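Local coordinates for protein type-2Ba cytolytic delta-endotoxin (Bacillus thuringiensis serovar israelensis, PDB 2RCI) that probably kills the larvae of dipteran insects by making pores in the epithelial cell membrane of the midgut, at residues 29-34 with 151-156; 45-50 with 185-190; 111-116 with 120-125; 132-137 with 167-172. All coordinates share one frame; numbering follows the deposited sequence.

How the interactions relate
All four contacts reach one mixed beta-sheet, which lies between two layers of helices. Interactions 1 and 2 are immediate neighbours, their centres about 7 Å apart: helices 21-31 and 44-53 follow each other in the chain and pack on the adjacent strands 150-162 and 177-192, which are joined between the two contacts by Ile153 N and Val189 O, 2.8 Å apart. Interactions 3 and 4 form a second pair, with centres about 6 Å apart, where strands 122-127 and 132-142 run antiparallel and Arg125 N approaches Ser133 O at 2.9 Å. The centres of interactions 2 and 4 are about 25 Å apart, on opposite sides of the centre of the chain.

Interaction 1: 29-34 with 151-156; sequences NTFQGA and MAILPI
Phe31, in the last part of helix 21-31, packs its ring against Ile153 and Pro155 of strand 150-162, docking a helix of one outer layer on the central beta-sheet of the alpha/beta toxin fold. The aromatic part of the contact is a CH-pi interaction. Pro155 CG stands over one face of the Phe31 ring, 4.1 Å from its centroid and 17° off the ring normal, displaced somewhat toward the rim where CG and CD2 of the phenyl group lie.

The aliphatic part comes from Ile153. Its CG2 methyl meets the ring obliquely, 4.0 Å from Phe31 CD1 and about equally far from CE1. With CG1 anti to the carbonyl carbon (chi1 -57°), CG2 is the branch that reaches the phenyl group, while the CG1-CD1 arm leads away from it. Leu139 and Val189 also touch Phe31 from the sheet, and Ile50 of helix 44-53 touches it as well, giving the ring a hydrocarbon setting.

No polar bond crosses the contact; the side-chain bonds of residues 29-34, Thr30 OG1 to Arg26 O and Gln32 OE1 to Asn9 N, lead elsewhere. Within the same residues, Ala34 N donates to Phe31 O at 3.0 Å. On the strand, Leu154 exchanges backbone bonds with Phe140, two residues along from those of Ala152 with Ile142.

Everything that touches here is carbon and buried, so this part of the helix is held against the sheet by dispersion, the hydrophobic effect and one CH-pi interaction, without directional polar bonds to set an exact register.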
# COMPACT_ATOMS: atom_id res chain seq x y z
N ASN A 29 12.05 2.65 -7.52
CA ASN A 29 12.96 1.60 -8.01
C ASN A 29 13.72 0.90 -6.87
O ASN A 29 13.87 -0.32 -6.89
CB ASN A 29 13.98 2.16 -9.01
CG ASN A 29 13.40 2.36 -10.40
OD1 ASN A 29 12.29 1.93 -10.69
ND2 ASN A 29 14.18 2.99 -11.28
N THR A 30 14.16 1.68 -5.90
CA THR A 30 14.98 1.18 -4.79
C THR A 30 14.19 0.17 -3.94
O THR A 30 14.71 -0.87 -3.55
CB THR A 30 15.51 2.35 -3.93
OG1 THR A 30 16.35 3.17 -4.75
CG2 THR A 30 16.35 1.84 -2.77
N PHE A 31 12.91 0.47 -3.72
CA PHE A 31 12.04 -0.44 -2.96
C PHE A 31 11.57 -1.71 -3.65
O PHE A 31 11.06 -2.61 -2.98
CB PHE A 31 10.89 0.31 -2.29
CG PHE A 31 11.34 1.08 -1.11
CD1 PHE A 31 11.63 2.44 -1.23
CD2 PHE A 31 11.57 0.44 0.11
CE1 PHE A 31 12.11 3.15 -0.13
CE2 PHE A 31 12.04 1.12 1.19
CZ PHE A 31 12.30 2.49 1.09
N GLN A 32 11.77 -1.82 -4.96
CA GLN A 32 11.61 -3.12 -5.65
C GLN A 32 12.43 -4.22 -4.96
O GLN A 32 12.03 -5.39 -4.93
CB GLN A 32 11.97 -3.03 -7.13
CG GLN A 32 11.17 -1.99 -7.94
CD GLN A 32 9.67 -2.25 -7.97
OE1 GLN A 32 9.20 -3.38 -7.76
NE2 GLN A 32 8.90 -1.19 -8.25
N GLY A 33 13.57 -3.82 -4.39
CA GLY A 33 14.47 -4.72 -3.67
C GLY A 33 13.87 -5.41 -2.45
O GLY A 33 14.41 -6.41 -1.96
N ALA A 34 12.75 -4.88 -1.94
CA ALA A 34 12.06 -5.53 -0.80
C ALA A 34 11.06 -6.64 -1.19
O ALA A 34 10.43 -7.26 -0.31
CB ALA A 34 11.38 -4.49 0.06
N MET A 151 10.71 14.54 0.29
CA MET A 151 9.72 13.61 -0.32
C MET A 151 9.47 12.45 0.63
O MET A 151 10.42 11.96 1.24
CB MET A 151 10.21 13.07 -1.64
CG MET A 151 9.26 12.07 -2.32
SD MET A 151 9.83 11.65 -3.99
CE MET A 151 9.71 13.23 -4.84
N ALA A 152 8.22 12.02 0.74
CA ALA A 152 7.89 10.85 1.54
C ALA A 152 7.56 9.68 0.60
O ALA A 152 6.87 9.84 -0.42
CB ALA A 152 6.72 11.16 2.48
N ILE A 153 8.07 8.51 0.94
CA ILE A 153 7.84 7.28 0.19
C ILE A 153 7.18 6.30 1.17
O ILE A 153 7.70 6.03 2.27
CB ILE A 153 9.17 6.68 -0.31
CG1 ILE A 153 9.95 7.69 -1.18
CG2 ILE A 153 8.93 5.39 -1.09
CD1 ILE A 153 9.22 8.17 -2.47
N LEU A 154 6.03 5.78 0.77
CA LEU A 154 5.23 4.89 1.60
C LEU A 154 4.88 3.60 0.82
O LEU A 154 3.86 3.56 0.10
CB LEU A 154 3.97 5.63 2.08
CG LEU A 154 2.88 4.88 2.87
CD1 LEU A 154 3.43 3.91 3.91
CD2 LEU A 154 1.97 5.95 3.56
N PRO A 155 5.75 2.57 0.90
CA PRO A 155 5.42 1.24 0.39
C PRO A 155 4.44 0.59 1.34
O PRO A 155 4.64 0.65 2.56
CB PRO A 155 6.76 0.49 0.45
CG PRO A 155 7.79 1.56 0.59
CD PRO A 155 7.15 2.61 1.40
N ILE A 156 3.38 0.01 0.79
CA ILE A 156 2.39 -0.71 1.61
C ILE A 156 2.13 -2.07 0.99
O ILE A 156 1.83 -2.14 -0.19
CB ILE A 156 1.04 0.01 1.67
CG1 ILE A 156 1.18 1.45 2.18
CG2 ILE A 156 0.04 -0.81 2.54
CD1 ILE A 156 -0.08 2.26 2.07

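Interaction 2: 45-50 with 185-190; sequences EKALQI and KALTVV
A single methyl group of Leu187 carries this contact between helix 44-53 and strand 177-192. Its CD2 lies 4.0 Å from Ala47 CB and 3.7 Å from Ala47 O, so it rests against both the short side chain and the carbonyl of one helical residue; the second approach is van der Waals packing. Leu187 takes the less common first torsion, with CG between the backbone N and the carbonyl carbon (chi1 73°), and this directs the isobutyl group at the helix. This is the close-packed part: Ala47 is buried, with Ala34 and Phe42 touching it as well, and Pro155 of the adjacent strand touches Leu187.

The outer part belongs to Leu48, which is partly exposed. Its CD2 comes within 3.8 Å of Leu187 CD2, and the two leucine side chains run past each other in opposite directions, touching through these methyls. Farther round the helix, Glu45, Lys46 and Gln49 are exposed to solvent and take no part.

The result is an amphipathic helix whose alanine side allows a close approach to the sheet, as expected in the alpha/beta architecture of Cyt toxins, where layers of helices surround a central beta-sheet.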
# COMPACT_ATOMS: atom_id res chain seq x y z
N GLU A 45 11.59 -6.59 6.74
CA GLU A 45 12.96 -6.50 7.22
C GLU A 45 13.84 -5.91 6.13
O GLU A 45 14.64 -5.03 6.38
CB GLU A 45 13.46 -7.89 7.61
CG GLU A 45 14.95 -7.93 7.96
CD GLU A 45 15.53 -9.35 8.08
OE1 GLU A 45 14.79 -10.33 7.88
OE2 GLU A 45 16.74 -9.47 8.35
N LYS A 46 13.68 -6.42 4.91
CA LYS A 46 14.45 -5.89 3.77
C LYS A 46 14.11 -4.43 3.45
O LYS A 46 15.01 -3.63 3.14
CB LYS A 46 14.25 -6.78 2.53
CG LYS A 46 14.99 -6.30 1.27
CD LYS A 46 16.49 -6.61 1.32
CE LYS A 46 17.19 -6.15 0.04
NZ LYS A 46 18.66 -6.25 0.19
N ALA A 47 12.83 -4.09 3.51
CA ALA A 47 12.42 -2.70 3.29
C ALA A 47 13.06 -1.77 4.31
O ALA A 47 13.53 -0.69 3.98
CB ALA A 47 10.89 -2.56 3.30
N LEU A 48 13.13 -2.20 5.57
CA LEU A 48 13.84 -1.43 6.59
C LEU A 48 15.35 -1.34 6.35
O LEU A 48 15.96 -0.31 6.58
CB LEU A 48 13.53 -1.95 7.99
CG LEU A 48 12.14 -1.55 8.50
CD1 LEU A 48 11.85 -2.24 9.79
CD2 LEU A 48 12.08 -0.02 8.72
N GLN A 49 15.96 -2.42 5.87
CA GLN A 49 17.39 -2.37 5.50
C GLN A 49 17.59 -1.32 4.39
O GLN A 49 18.50 -0.50 4.46
CB GLN A 49 17.88 -3.73 5.02
CG GLN A 49 17.89 -4.82 6.09
CD GLN A 49 18.90 -4.56 7.21
OE1 GLN A 49 20.09 -4.29 6.96
NE2 GLN A 49 18.44 -4.64 8.44
N ILE A 50 16.72 -1.34 3.39
CA ILE A 50 16.80 -0.40 2.28
C ILE A 50 16.65 1.06 2.77
O ILE A 50 17.47 1.92 2.44
CB ILE A 50 15.76 -0.73 1.19
CG1 ILE A 50 16.16 -2.01 0.44
CG2 ILE A 50 15.57 0.44 0.23
CD1 ILE A 50 15.05 -2.61 -0.44
N LYS A 185 1.99 -4.50 6.14
CA LYS A 185 3.39 -4.16 6.33
C LYS A 185 3.63 -2.86 5.58
O LYS A 185 3.39 -2.78 4.37
CB LYS A 185 4.29 -5.25 5.75
CG LYS A 185 4.22 -6.59 6.48
CD LYS A 185 4.88 -7.68 5.66
CE LYS A 185 5.07 -8.94 6.50
NZ LYS A 185 5.63 -10.00 5.63
N ALA A 186 4.09 -1.85 6.29
CA ALA A 186 4.27 -0.54 5.67
C ALA A 186 5.36 0.24 6.41
O ALA A 186 5.63 0.01 7.60
CB ALA A 186 2.95 0.23 5.69
N LEU A 187 6.00 1.15 5.69
CA LEU A 187 6.87 2.12 6.34
C LEU A 187 6.79 3.44 5.58
O LEU A 187 6.51 3.44 4.37
CB LEU A 187 8.33 1.61 6.38
CG LEU A 187 9.20 1.56 5.09
CD1 LEU A 187 9.60 2.93 4.56
CD2 LEU A 187 10.49 0.79 5.39
N THR A 188 7.03 4.55 6.26
CA THR A 188 7.17 5.83 5.58
C THR A 188 8.60 6.27 5.77
O THR A 188 9.08 6.34 6.92
CB THR A 188 6.24 6.91 6.15
OG1 THR A 188 4.89 6.43 6.15
CG2 THR A 188 6.33 8.14 5.31
N VAL A 189 9.29 6.55 4.66
CA VAL A 189 10.63 7.13 4.71
C VAL A 189 10.61 8.51 4.04
O VAL A 189 10.04 8.69 2.94
CB VAL A 189 11.69 6.17 4.07
CG1 VAL A 189 11.39 5.92 2.60
CG2 VAL A 189 13.13 6.76 4.22
N VAL A 190 11.19 9.50 4.71
CA VAL A 190 11.33 10.81 4.10
C VAL A 190 12.80 11.01 3.73
O VAL A 190 13.71 10.61 4.48
CB VAL A 190 10.81 11.95 5.01
CG1 VAL A 190 9.31 11.76 5.28
CG2 VAL A 190 11.60 12.02 6.36

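Interaction 3: 111-116 with 120-125; sequences TNLEPQ and NWIVWR
Leu113 has CG anti to its carbonyl carbon (chi1 -66°), and Ile122 sends CG1 anti to its amide nitrogen (chi1 -171°); between them these torsions bring Leu113 CD2 and Ile122 CD1 to 3.9 Å, the two side chains crossing at about a right angle. The motif is a helix-to-strand connection: after helix 96-110 the chain makes a tight turn with helix-like backbone angles and then enters strand 122-127, folding back on the turn it has just left. That turn is closed by Gln116 N, which donates to Leu113 O at 3.0 Å.

Two indoles take part. Trp124 presents its rim to the loop, with CH2 4.2 Å from Leu113 CD1, which lies near the ring plane, while Ile122 CD1 sits over a face of the same indole, out toward its rim. The NE1 of Trp124 is bonded to Val117 O, which ties the ring to the linking loop, and Lys166 makes a cation-pi interaction with it. Farther along, the extended side chain of Gln116 ends at the pyrrole edge of Trp121, the amide and indole planes 43° apart; which way round this amide is placed is doubtful.

The backbone of Gln116 also takes part: its carbonyl O packs 3.3 Å from the CG2 methyl of Ile122.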
# COMPACT_ATOMS: atom_id res chain seq x y z
N THR A 111 -11.75 -3.97 -3.95
CA THR A 111 -12.86 -3.93 -4.93
C THR A 111 -12.30 -3.58 -6.32
O THR A 111 -11.12 -3.31 -6.46
CB THR A 111 -14.01 -2.90 -4.53
OG1 THR A 111 -13.50 -1.56 -4.58
CG2 THR A 111 -14.61 -3.20 -3.11
N ASN A 112 -13.17 -3.57 -7.34
CA ASN A 112 -12.74 -3.43 -8.71
C ASN A 112 -11.61 -4.43 -9.03
O ASN A 112 -10.68 -4.08 -9.73
CB ASN A 112 -12.24 -2.02 -8.99
CG ASN A 112 -13.30 -0.97 -8.80
OD1 ASN A 112 -14.42 -1.10 -9.31
ND2 ASN A 112 -12.95 0.10 -8.08
N LEU A 113 -11.69 -5.64 -8.46
CA LEU A 113 -10.62 -6.61 -8.62
C LEU A 113 -10.66 -7.25 -10.01
O LEU A 113 -9.63 -7.65 -10.54
CB LEU A 113 -10.66 -7.69 -7.52
CG LEU A 113 -10.38 -7.20 -6.09
CD1 LEU A 113 -10.47 -8.37 -5.10
CD2 LEU A 113 -8.99 -6.56 -6.08
N GLU A 114 -11.86 -7.34 -10.60
CA GLU A 114 -12.00 -7.97 -11.92
C GLU A 114 -11.04 -7.37 -12.99
O GLU A 114 -10.25 -8.11 -13.57
CB GLU A 114 -13.47 -8.03 -12.36
CG GLU A 114 -13.73 -8.74 -13.67
CD GLU A 114 -13.95 -7.76 -14.79
OE1 GLU A 114 -12.96 -7.27 -15.36
OE2 GLU A 114 -15.13 -7.46 -15.09
N PRO A 115 -11.06 -6.02 -13.20
CA PRO A 115 -10.07 -5.41 -14.15
C PRO A 115 -8.60 -5.56 -13.76
O PRO A 115 -7.73 -5.48 -14.62
CB PRO A 115 -10.46 -3.92 -14.18
CG PRO A 115 -11.28 -3.70 -12.96
CD PRO A 115 -11.98 -5.01 -12.64
N GLN A 116 -8.32 -5.81 -12.49
CA GLN A 116 -6.95 -5.85 -11.99
C GLN A 116 -6.41 -7.28 -11.93
O GLN A 116 -5.28 -7.52 -11.48
CB GLN A 116 -6.92 -5.27 -10.57
CG GLN A 116 -7.32 -3.79 -10.45
CD GLN A 116 -7.26 -3.35 -9.00
OE1 GLN A 116 -8.28 -3.25 -8.31
NE2 GLN A 116 -6.05 -3.18 -8.49
N ASN A 120 0.44 -6.94 -12.10
CA ASN A 120 1.61 -7.40 -11.37
C ASN A 120 1.55 -7.15 -9.87
O ASN A 120 2.12 -7.93 -9.09
CB ASN A 120 2.88 -6.79 -11.96
CG ASN A 120 3.24 -7.41 -13.30
OD1 ASN A 120 2.80 -8.52 -13.62
ND2 ASN A 120 4.01 -6.68 -14.11
N TRP A 121 0.81 -6.11 -9.47
CA TRP A 121 0.72 -5.72 -8.07
C TRP A 121 -0.22 -6.57 -7.22
O TRP A 121 -0.30 -6.37 -6.02
CB TRP A 121 0.33 -4.25 -7.92
CG TRP A 121 -0.94 -3.86 -8.58
CD1 TRP A 121 -2.20 -4.02 -8.09
CD2 TRP A 121 -1.08 -3.20 -9.85
NE1 TRP A 121 -3.12 -3.50 -8.98
CE2 TRP A 121 -2.46 -3.00 -10.07
CE3 TRP A 121 -0.17 -2.76 -10.82
CZ2 TRP A 121 -2.96 -2.38 -11.22
CZ3 TRP A 121 -0.67 -2.14 -11.97
CH2 TRP A 121 -2.06 -1.95 -12.15
N ILE A 122 -0.96 -7.48 -7.85
CA ILE A 122 -1.80 -8.42 -7.10
C ILE A 122 -1.27 -9.83 -7.33
O ILE A 122 -0.93 -10.17 -8.45
CB ILE A 122 -3.30 -8.31 -7.50
CG1 ILE A 122 -4.19 -9.13 -6.55
CG2 ILE A 122 -3.50 -8.73 -8.96
CD1 ILE A 122 -5.69 -8.65 -6.52
N VAL A 123 -1.22 -10.63 -6.26
CA VAL A 123 -0.66 -11.98 -6.36
C VAL A 123 -1.69 -12.94 -5.78
O VAL A 123 -1.93 -12.95 -4.57
CB VAL A 123 0.68 -12.11 -5.58
CG1 VAL A 123 1.29 -13.51 -5.74
CG2 VAL A 123 1.67 -11.05 -5.98
N TRP A 124 -2.32 -13.74 -6.63
CA TRP A 124 -3.31 -14.69 -6.12
C TRP A 124 -2.57 -15.86 -5.45
O TRP A 124 -1.56 -16.32 -5.98
CB TRP A 124 -4.25 -15.18 -7.23
CG TRP A 124 -5.04 -14.03 -7.86
CD1 TRP A 124 -4.83 -13.45 -9.08
CD2 TRP A 124 -6.11 -13.29 -7.23
NE1 TRP A 124 -5.73 -12.39 -9.25
CE2 TRP A 124 -6.51 -12.28 -8.14
CE3 TRP A 124 -6.75 -13.38 -5.98
CZ2 TRP A 124 -7.56 -11.39 -7.85
CZ3 TRP A 124 -7.79 -12.48 -5.69
CH2 TRP A 124 -8.18 -11.50 -6.63
N ARG A 125 -3.07 -16.31 -4.30
CA ARG A 125 -2.48 -17.43 -3.54
C ARG A 125 -3.53 -18.55 -3.44
O ARG A 125 -3.80 -19.22 -4.44
CB ARG A 125 -2.03 -16.96 -2.15
CG ARG A 125 -0.99 -15.82 -2.15
CD ARG A 125 0.01 -15.97 -0.99
NE ARG A 125 -0.61 -15.98 0.33

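Interaction 4: 132-137 with 167-172; sequences TSYFYK and QQLLFI
Thr132 OG1 is hydrogen-bonded to the carbonyl oxygen of Val164; consistent with this bond holding the rotation of the side chain, its CG2 methyl faces Leu169. Thr132 CG2, anti to the backbone N, lies 3.8 Å from Leu169 CD2. The same leucine methyl comes equally close, 3.8 Å, to Tyr134 CE2, which it approaches obliquely. Leu169 CD2 thus touches two residues that share one side of the strand, and the leucine reaches them with CG anti to its backbone N (chi1 -166°).

The tyrosine ring is held at its far end as well, since Tyr134 OH bonds to Thr109 O. The buried hydroxyl is thereby satisfied, and the ring is fixed at both ends, by the backbone and by this bond. On the other segment, Leu169 begins a type I beta turn in which Ile172 N donates to Leu169 O at 3.1 Å.

All three touching residues are buried. Trp124 of strand 122-127 packs beside Thr132 and Tyr134, Val162 of strand 150-162 touches Leu169, and Phe110 of helix 96-110 touches Tyr134, so the short helix 166-169 packs on the sheet of the alpha/beta toxin fold at the start of strand 132-142, among strands 122-127 and 150-162 and close to the end of helix 96-110.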
# COMPACT_ATOMS: atom_id res chain seq x y z
N THR A 132 -10.42 -17.11 -0.40
CA THR A 132 -9.47 -16.52 -1.34
C THR A 132 -8.39 -15.80 -0.54
O THR A 132 -8.67 -15.09 0.42
CB THR A 132 -10.17 -15.54 -2.32
OG1 THR A 132 -11.18 -16.23 -3.07
CG2 THR A 132 -9.14 -14.90 -3.29
N SER A 133 -7.13 -16.00 -0.91
CA SER A 133 -6.08 -15.17 -0.33
C SER A 133 -5.22 -14.55 -1.43
O SER A 133 -5.03 -15.12 -2.52
CB SER A 133 -5.25 -15.93 0.71
OG SER A 133 -4.45 -16.95 0.13
N TYR A 134 -4.74 -13.34 -1.15
CA TYR A 134 -3.88 -12.65 -2.11
C TYR A 134 -2.95 -11.65 -1.44
O TYR A 134 -3.18 -11.28 -0.30
CB TYR A 134 -4.72 -11.98 -3.17
CG TYR A 134 -5.69 -10.88 -2.74
CD1 TYR A 134 -5.39 -9.51 -2.98
CD2 TYR A 134 -6.93 -11.20 -2.21
CE1 TYR A 134 -6.32 -8.50 -2.63
CE2 TYR A 134 -7.87 -10.21 -1.89
CZ TYR A 134 -7.55 -8.87 -2.09
OH TYR A 134 -8.48 -7.90 -1.78
N PHE A 135 -1.90 -11.26 -2.16
CA PHE A 135 -1.06 -10.11 -1.77
C PHE A 135 -1.46 -8.91 -2.64
O PHE A 135 -1.79 -9.09 -3.80
CB PHE A 135 0.42 -10.39 -2.05
CG PHE A 135 0.99 -11.56 -1.29
CD1 PHE A 135 0.59 -11.85 0.01
CD2 PHE A 135 2.01 -12.33 -1.87
CE1 PHE A 135 1.14 -12.93 0.70
CE2 PHE A 135 2.57 -13.40 -1.20
CZ PHE A 135 2.15 -13.70 0.10
N TYR A 136 -1.38 -7.71 -2.08
CA TYR A 136 -1.67 -6.50 -2.84
C TYR A 136 -0.67 -5.46 -2.36
O TYR A 136 -0.51 -5.25 -1.14
CB TYR A 136 -3.09 -6.02 -2.56
CG TYR A 136 -3.58 -5.02 -3.59
CD1 TYR A 136 -4.41 -5.40 -4.64
CD2 TYR A 136 -3.18 -3.68 -3.52
CE1 TYR A 136 -4.83 -4.47 -5.60
CE2 TYR A 136 -3.60 -2.75 -4.45
CZ TYR A 136 -4.43 -3.14 -5.49
OH TYR A 136 -4.83 -2.21 -6.41
N LYS A 137 -0.02 -4.81 -3.32
CA LYS A 137 1.08 -3.89 -3.00
C LYS A 137 0.90 -2.55 -3.66
O LYS A 137 0.58 -2.47 -4.85
CB LYS A 137 2.43 -4.46 -3.41
CG LYS A 137 2.81 -5.71 -2.59
CD LYS A 137 4.16 -6.28 -3.03
CE LYS A 137 4.18 -6.90 -4.46
NZ LYS A 137 3.01 -7.74 -4.86
N GLN A 167 -14.46 -15.98 -7.82
CA GLN A 167 -15.40 -15.47 -8.82
C GLN A 167 -16.35 -14.41 -8.30
O GLN A 167 -16.68 -13.47 -9.03
CB GLN A 167 -16.21 -16.61 -9.47
CG GLN A 167 -15.38 -17.57 -10.32
CD GLN A 167 -14.47 -16.89 -11.34
OE1 GLN A 167 -13.25 -17.09 -11.32
NE2 GLN A 167 -15.06 -16.09 -12.22
N GLN A 168 -16.79 -14.57 -7.05
CA GLN A 168 -17.64 -13.59 -6.38
C GLN A 168 -16.79 -12.41 -5.90
O GLN A 168 -17.22 -11.26 -6.01
CB GLN A 168 -18.41 -14.20 -5.20
CG GLN A 168 -19.67 -14.96 -5.62
CD GLN A 168 -19.36 -16.33 -6.19
OE1 GLN A 168 -18.62 -17.10 -5.58
NE2 GLN A 168 -19.92 -16.63 -7.36
N LEU A 169 -15.59 -12.70 -5.38
CA LEU A 169 -14.70 -11.62 -4.90
C LEU A 169 -14.38 -10.61 -6.01
O LEU A 169 -14.20 -9.40 -5.72
CB LEU A 169 -13.39 -12.18 -4.32
CG LEU A 169 -12.57 -11.16 -3.49
CD1 LEU A 169 -13.25 -10.90 -2.19
CD2 LEU A 169 -11.14 -11.69 -3.26
N LEU A 170 -14.30 -11.09 -7.25
CA LEU A 170 -13.97 -10.23 -8.39
C LEU A 170 -15.02 -9.14 -8.59
O LEU A 170 -14.78 -8.14 -9.29
CB LEU A 170 -13.83 -11.08 -9.68
CG LEU A 170 -12.57 -11.96 -9.78
CD1 LEU A 170 -12.55 -12.67 -11.15
CD2 LEU A 170 -11.28 -11.17 -9.58
N PHE A 171 -16.18 -9.33 -7.96
CA PHE A 171 -17.27 -8.36 -8.06
C PHE A 171 -17.75 -7.78 -6.72
O PHE A 171 -18.79 -7.09 -6.66
CB PHE A 171 -18.43 -8.98 -8.84
CG PHE A 171 -18.10 -9.19 -10.28
CD1 PHE A 171 -18.32 -8.18 -11.21
CD2 PHE A 171 -17.48 -10.37 -10.70
CE1 PHE A 171 -17.96 -8.36 -12.56
CE2 PHE A 171 -17.13 -10.56 -12.05
CZ PHE A 171 -17.37 -9.55 -12.98
N ILE A 172 -17.00 -8.05 -5.66
CA ILE A 172 -17.37 -7.54 -4.34
C ILE A 172 -17.31 -6.00 -4.32
O ILE A 172 -16.50 -5.39 -5.02
CB ILE A 172 -16.49 -8.15 -3.20
CG1 ILE A 172 -17.24 -8.06 -1.85
CG2 ILE A 172 -15.13 -7.50 -3.13
CD1 ILE A 172 -16.58 -8.93 -0.70